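Side-chain contacts in glutathione S-transferase-like protein (Methylobacillus flagellatus, PDB 4GLT), which binds glutathione and probably acts as a transferase of the glutathione S-transferase family: residues R113-L118 and W168-S173; P72-P77 and V89-H94. All coordinates share one frame; numbering follows the deposited sequence.

Interaction 1. Residues R113-L118 and W168-S173; sequences RRWEAL and WCVNES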
loop_
_atom_site.group_PDB
_atom_site.type_symbol
_atom_site.label_atom_id
_atom_site.label_comp_id
_atom_site.label_asym_id
_atom_site.label_seq_id
_atom_site.Cartn_x
_atom_site.Cartn_y
_atom_site.Cartn_z
ATOM N N ARG A 113 -4.981 10.376 -4.167
ATOM C CA ARG A 113 -4.501 9.042 -3.811
ATOM C C ARG A 113 -3.570 8.449 -4.888
ATOM O O ARG A 113 -2.724 7.609 -4.585
ATOM C CB ARG A 113 -5.687 8.125 -3.502
ATOM C CG ARG A 113 -6.776 8.834 -2.710
ATOM C CD ARG A 113 -6.897 8.338 -1.272
ATOM N NE ARG A 113 -5.627 7.964 -0.651
ATOM C CZ ARG A 113 -5.532 7.420 0.565
ATOM N NH1 ARG A 113 -6.621 7.192 1.284
ATOM N NH2 ARG A 113 -4.353 7.107 1.071
ATOM N N ARG A 114 -3.705 8.907 -6.132
ATOM C CA ARG A 114 -2.823 8.454 -7.213
ATOM C C ARG A 114 -1.401 8.993 -7.030
ATOM O O ARG A 114 -0.417 8.217 -6.999
ATOM C CB ARG A 114 -3.397 8.837 -8.575
ATOM C CG ARG A 114 -2.854 8.018 -9.735
ATOM C CD ARG A 114 -2.104 8.895 -10.720
ATOM N NE ARG A 114 -0.709 9.079 -10.355
ATOM C CZ ARG A 114 -0.092 10.253 -10.323
ATOM N NH1 ARG A 114 -0.745 11.365 -10.623
ATOM N NH2 ARG A 114 1.184 10.309 -9.979
ATOM N N TRP A 115 -1.298 10.312 -6.869
ATOM C CA TRP A 115 -0.028 10.930 -6.477
ATOM C C TRP A 115 0.620 10.146 -5.336
ATOM O O TRP A 115 1.786 9.731 -5.437
ATOM C CB TRP A 115 -0.231 12.363 -6.003
ATOM C CG TRP A 115 -0.175 13.409 -7.072
ATOM C CD1 TRP A 115 -1.233 13.968 -7.710
ATOM C CD2 TRP A 115 1.000 14.044 -7.605
ATOM N NE1 TRP A 115 -0.799 14.912 -8.620
ATOM C CE2 TRP A 115 0.565 14.986 -8.567
ATOM C CE3 TRP A 115 2.368 13.923 -7.352
ATOM C CZ2 TRP A 115 1.453 15.789 -9.282
ATOM C CZ3 TRP A 115 3.247 14.715 -8.068
ATOM C CH2 TRP A 115 2.788 15.636 -9.019
ATOM N N GLU A 116 -0.138 9.952 -4.253
ATOM C CA GLU A 116 0.369 9.275 -3.042
ATOM C C GLU A 116 0.911 7.866 -3.302
ATOM O O GLU A 116 1.886 7.439 -2.673
ATOM C CB GLU A 116 -0.722 9.198 -1.966
ATOM C CG GLU A 116 -0.290 8.490 -0.685
ATOM C CD GLU A 116 -1.459 7.971 0.146
ATOM O OE1 GLU A 116 -2.591 7.939 -0.382
ATOM O OE2 GLU A 116 -1.249 7.586 1.325
ATOM N N ALA A 117 0.234 7.131 -4.184
ATOM C CA ALA A 117 0.662 5.786 -4.574
ATOM C C ALA A 117 1.954 5.864 -5.374
ATOM O O ALA A 117 2.841 5.023 -5.223
ATOM C CB ALA A 117 -0.435 5.078 -5.370
ATOM N N LEU A 118 2.079 6.894 -6.204
ATOM C CA LEU A 118 3.296 7.078 -6.978
ATOM C C LEU A 118 4.457 7.322 -6.026
ATOM O O LEU A 118 5.509 6.690 -6.126
ATOM C CB LEU A 118 3.164 8.245 -7.957
ATOM C CG LEU A 118 4.399 8.465 -8.831
ATOM C CD1 LEU A 118 4.844 7.147 -9.440
ATOM C CD2 LEU A 118 4.109 9.497 -9.913
ATOM N N TRP A 168 1.071 23.206 -6.080
ATOM C CA TRP A 168 0.935 21.991 -5.278
ATOM C C TRP A 168 0.461 20.892 -6.207
ATOM O O TRP A 168 0.105 21.169 -7.342
ATOM C CB TRP A 168 -0.074 22.153 -4.140
ATOM C CG TRP A 168 0.316 23.090 -3.038
ATOM C CD1 TRP A 168 -0.304 24.249 -2.705
ATOM C CD2 TRP A 168 1.390 22.933 -2.109
ATOM N NE1 TRP A 168 0.314 24.830 -1.638
ATOM C CE2 TRP A 168 1.363 24.044 -1.253
ATOM C CE3 TRP A 168 2.375 21.967 -1.921
ATOM C CZ2 TRP A 168 2.277 24.213 -0.228
ATOM C CZ3 TRP A 168 3.280 22.139 -0.906
ATOM C CH2 TRP A 168 3.227 23.253 -0.071
ATOM N N CYS A 169 0.495 19.643 -5.753
ATOM C CA CYS A 169 0.178 18.519 -6.628
ATOM C C CYS A 169 -1.233 18.515 -7.206
ATOM O O CYS A 169 -1.404 18.301 -8.392
ATOM C CB CYS A 169 0.374 17.203 -5.878
ATOM S SG CYS A 169 2.066 16.833 -5.419
ATOM N N VAL A 170 -2.240 18.778 -6.388
ATOM C CA VAL A 170 -3.606 18.706 -6.879
ATOM C C VAL A 170 -4.385 19.980 -6.595
ATOM O O VAL A 170 -4.276 20.573 -5.526
ATOM C CB VAL A 170 -4.374 17.526 -6.248
ATOM C CG1 VAL A 170 -5.829 17.524 -6.712
ATOM C CG2 VAL A 170 -3.694 16.201 -6.565
ATOM N N ASN A 171 -5.164 20.399 -7.579
ATOM C CA ASN A 171 -6.170 21.432 -7.388
ATOM C C ASN A 171 -5.677 22.746 -6.803
ATOM O O ASN A 171 -6.467 23.663 -6.569
ATOM C CB ASN A 171 -7.353 20.876 -6.593
ATOM C CG ASN A 171 -8.434 20.331 -7.503
ATOM O OD1 ASN A 171 -9.199 19.440 -7.128
ATOM N ND2 ASN A 171 -8.491 20.864 -8.726
ATOM N N GLU A 172 -4.363 22.813 -6.660
ATOM C CA GLU A 172 -3.662 23.928 -6.069
ATOM C C GLU A 172 -3.826 24.082 -4.564
ATOM O O GLU A 172 -3.774 25.191 -4.056
ATOM C CB GLU A 172 -4.041 25.221 -6.773
ATOM C CG GLU A 172 -2.834 26.016 -7.219
ATOM C CD GLU A 172 -2.209 25.443 -8.467
ATOM O OE1 GLU A 172 -2.961 24.933 -9.312
ATOM O OE2 GLU A 172 -0.974 25.499 -8.605
ATOM N N SER A 173 -4.024 22.975 -3.852
ATOM C CA SER A 173 -4.125 23.032 -2.394
ATOM C C SER A 173 -3.428 21.897 -1.694
ATOM O O SER A 173 -3.505 20.737 -2.111
ATOM C CB SER A 173 -5.578 23.162 -1.900
ATOM O OG SER A 173 -6.458 22.360 -2.664
#
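The side chain of Cys169 lies flat along one face of the Trp115 indole, and Val170 meets the pyrrole side of the same ring. Trp115 leaves helix 106-133 with its CB directed at the loop of 168-173, and the ring then slides under the cysteine. At the root of the indole, Trp115 CG stands 4.0 Å from Cys169 CB. Trp115 CD1 turns to the valine, with Val170 CG2 3.5 Å away, and NE1 lies a little farther from the same methyl. At the ring fusion, Trp115 CE2 approaches Cys169 CB to 3.5 Å, while CD2 is shared about equally between that CB and SG. CB thus sits over the five-membered ring, 3.6 Å from its centroid and 16° off the normal, a CH-pi contact. Farther out, Trp115 CZ2 still lies near CB, but the sulfur takes over the rest: Trp115 CE3 is 3.5 Å and Trp115 CZ3 3.6 Å from Cys169 SG, with CH2 slightly farther. With SG opposite the carbonyl carbon (chi1 -66°), the CB-SG bond runs along the indole, which places SG 3.5 Å from the six-membered centroid and 12° off its normal. On the other face, toward the rim, lies NH1 of Arg114, and Met159 and Asp162 of helix 142-162 also touch the ring. Cys169 N is hydrogen-bonded to Asp178 OD1 near the start of helix 176-191; beyond it, a type I' turn from Val170 to Ser173 reverses the chain. Cysteine suits this place because it is slim enough to lie close on an indole, and tryptophan offers two fused rings, one for each atom of that side chain. The chemistry is probably one of dispersion and sulfur-aromatic attraction, which would suit a buried place and needs no charge across the interface.

Interaction 2. Residues P72-P77 and V89-H94; sequences PVLILP and VEYLDH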
loop_
_atom_site.group_PDB
_atom_site.type_symbol
_atom_site.label_atom_id
_atom_site.label_comp_id
_atom_site.label_asym_id
_atom_site.label_seq_id
_atom_site.Cartn_x
_atom_site.Cartn_y
_atom_site.Cartn_z
ATOM N N PRO A 72 4.314 2.469 10.290
ATOM C CA PRO A 72 3.643 2.921 11.502
ATOM C C PRO A 72 2.402 2.085 11.820
ATOM O O PRO A 72 1.783 1.536 10.915
ATOM C CB PRO A 72 3.208 4.342 11.139
ATOM C CG PRO A 72 2.953 4.287 9.672
ATOM C CD PRO A 72 3.831 3.196 9.101
ATOM N N VAL A 73 2.028 2.077 13.092
ATOM C CA VAL A 73 0.759 1.567 13.551
ATOM C C VAL A 73 0.117 2.627 14.416
ATOM O O VAL A 73 0.764 3.147 15.300
ATOM C CB VAL A 73 0.927 0.350 14.426
ATOM C CG1 VAL A 73 -0.395 -0.299 14.648
ATOM C CG2 VAL A 73 1.881 -0.601 13.819
ATOM N N LEU A 74 -1.150 2.944 14.178
ATOM C CA LEU A 74 -1.892 3.803 15.098
ATOM C C LEU A 74 -2.740 2.944 16.026
ATOM O O LEU A 74 -3.683 2.281 15.586
ATOM C CB LEU A 74 -2.775 4.809 14.348
ATOM C CG LEU A 74 -3.369 5.963 15.173
ATOM C CD1 LEU A 74 -2.426 7.160 15.236
ATOM C CD2 LEU A 74 -4.705 6.396 14.605
ATOM N N ILE A 75 -2.375 2.937 17.307
ATOM C CA ILE A 75 -3.156 2.268 18.345
ATOM C C ILE A 75 -4.106 3.254 19.016
ATOM O O ILE A 75 -3.658 4.159 19.716
ATOM C CB ILE A 75 -2.243 1.682 19.428
ATOM C CG1 ILE A 75 -1.190 0.780 18.788
ATOM C CG2 ILE A 75 -3.067 0.949 20.480
ATOM C CD1 ILE A 75 0.004 0.506 19.671
ATOM N N LEU A 76 -5.409 3.072 18.798
ATOM C CA LEU A 76 -6.450 3.937 19.364
ATOM C C LEU A 76 -6.792 3.542 20.807
ATOM O O LEU A 76 -6.474 2.438 21.239
ATOM C CB LEU A 76 -7.706 3.883 18.487
ATOM C CG LEU A 76 -7.515 4.202 16.993
ATOM C CD1 LEU A 76 -8.768 3.867 16.206
ATOM C CD2 LEU A 76 -7.138 5.659 16.760
ATOM N N PRO A 77 -7.447 4.449 21.559
ATOM C CA PRO A 77 -7.798 4.209 22.968
ATOM C C PRO A 77 -8.585 2.915 23.223
ATOM O O PRO A 77 -8.596 2.423 24.354
ATOM C CB PRO A 77 -8.648 5.429 23.334
ATOM C CG PRO A 77 -8.214 6.497 22.391
ATOM C CD PRO A 77 -7.804 5.809 21.117
ATOM N N VAL A 89 -3.793 7.488 7.582
ATOM C CA VAL A 89 -3.954 8.835 7.050
ATOM C C VAL A 89 -5.382 9.187 6.596
ATOM O O VAL A 89 -5.752 10.367 6.547
ATOM C CB VAL A 89 -2.982 9.044 5.866
ATOM C CG1 VAL A 89 -3.573 9.992 4.836
ATOM C CG2 VAL A 89 -1.633 9.542 6.365
ATOM N N GLU A 90 -6.187 8.197 6.234
ATOM C CA GLU A 90 -7.572 8.518 5.888
ATOM C C GLU A 90 -8.352 8.698 7.181
ATOM O O GLU A 90 -9.132 9.631 7.337
ATOM C CB GLU A 90 -8.212 7.450 5.000
ATOM C CG GLU A 90 -9.568 7.872 4.464
ATOM C CD GLU A 90 -10.042 7.036 3.291
ATOM O OE1 GLU A 90 -9.701 5.836 3.229
ATOM O OE2 GLU A 90 -10.777 7.579 2.437
ATOM N N TYR A 91 -8.101 7.802 8.124
ATOM C CA TYR A 91 -8.669 7.920 9.455
ATOM C C TYR A 91 -8.452 9.298 10.102
ATOM O O TYR A 91 -9.390 9.889 10.627
ATOM C CB TYR A 91 -8.084 6.834 10.344
ATOM C CG TYR A 91 -8.523 6.936 11.774
ATOM C CD1 TYR A 91 -9.762 6.461 12.171
ATOM C CD2 TYR A 91 -7.702 7.513 12.727
ATOM C CE1 TYR A 91 -10.170 6.546 13.483
ATOM C CE2 TYR A 91 -8.102 7.600 14.044
ATOM C CZ TYR A 91 -9.339 7.118 14.414
ATOM O OH TYR A 91 -9.749 7.211 15.722
ATOM N N LEU A 92 -7.220 9.800 10.071
ATOM C CA LEU A 92 -6.890 11.054 10.753
ATOM C C LEU A 92 -7.454 12.298 10.056
ATOM O O LEU A 92 -7.860 13.251 10.716
ATOM C CB LEU A 92 -5.375 11.196 10.921
ATOM C CG LEU A 92 -4.664 10.201 11.845
ATOM C CD1 LEU A 92 -3.170 10.199 11.576
ATOM C CD2 LEU A 92 -4.940 10.517 13.303
ATOM N N ASP A 93 -7.487 12.296 8.726
ATOM C CA ASP A 93 -7.987 13.464 8.007
ATOM C C ASP A 93 -9.455 13.702 8.340
ATOM O O ASP A 93 -9.969 14.788 8.126
ATOM C CB ASP A 93 -7.798 13.321 6.497
ATOM C CG ASP A 93 -8.288 14.542 5.722
ATOM O OD1 ASP A 93 -8.195 15.677 6.242
ATOM O OD2 ASP A 93 -8.765 14.368 4.583
ATOM N N HIS A 94 -10.117 12.691 8.890
ATOM C CA HIS A 94 -11.543 12.786 9.195
ATOM C C HIS A 94 -11.776 13.154 10.660
ATOM O O HIS A 94 -12.907 13.363 11.079
ATOM C CB HIS A 94 -12.230 11.454 8.885
ATOM C CG HIS A 94 -13.715 11.482 9.063
ATOM N ND1 HIS A 94 -14.329 11.159 10.255
ATOM C CD2 HIS A 94 -14.711 11.791 8.197
ATOM C CE1 HIS A 94 -15.638 11.269 10.116
ATOM N NE2 HIS A 94 -15.897 11.653 8.878
#
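Leu74 and Leu76 of the 72-77 segment face Tyr91 and Leu92 of helix 85-93 across a gap that only side chains bridge, the nearest CA atoms, those of Leu74 and Val89, being 9.7 Å apart. Two positions apart on an extended chain, both leucines project to the helix side of the sheet. On the helix side Tyr91 makes most of the contact. Its CG is opposite the backbone N (chi1 175°), which extends the ring toward the strand. Leu74 comes in at about a right angle to it, and its CD2 methyl rests obliquely 3.6 Å from Tyr91 CE2. Leu76 and Tyr91 reach toward each other from opposite directions, the methyl meeting the ring obliquely: Leu76 CD2 is 3.5 Å from Tyr91 CE2 and only 3.2 Å from Tyr91 OH, while Leu76 CD1 lies 3.5 Å from the same oxygen. Both methyls lie on the same side of the ring plane, near the phenol end. Leu92 adds a looser touch, its CD2 4.3 Å from Leu74 CD2. The branched leucines suit the site because their methyls lie against a ring and ask for no polar partner. Arg95 makes a cation-pi contact with Tyr91, and His106 of the second subunit packs on it, while Leu25 and Leu82 of the neighbouring strands touch Leu74 and Tyr91 respectively. Were Tyr91 cut back to an alanine, the methyls of Leu76 would probably lose their partner on the helix, a gap would be likely to open between strand and helix, and Arg95 would lose its aromatic mate. Pro72, just before the strand residues and preceded by a cis peptide bond, touches bound glutathione. Strands 73-75 and 81-82, followed by helix 85-93, form the beta-beta-alpha half of the thioredoxin-like domain of glutathione S-transferases.

The two contacts belong to different halves of the subunit. Interaction 2 lies within the glutathione-binding, thioredoxin-like domain and joins a sheet to its helix through aliphatic methyls laid against a phenol; its leucines are buried, but Tyr91 is partly exposed and touches the second subunit. Interaction 1, whose touching residues are all buried, lies in the all-helical domain, away from the annotated sites, and ties a loop to helix 106-133. They share no element, yet helices 85-93 and 106-133 follow each other in the chain, and a long, weak ion pair between Arg113 and Glu90 links segment 113-118 to segment 89-94. Interaction 2 has no hydrogen bond across it, and the clear contacts of interaction 1 are sulfur-aromatic, CH-pi and apolar.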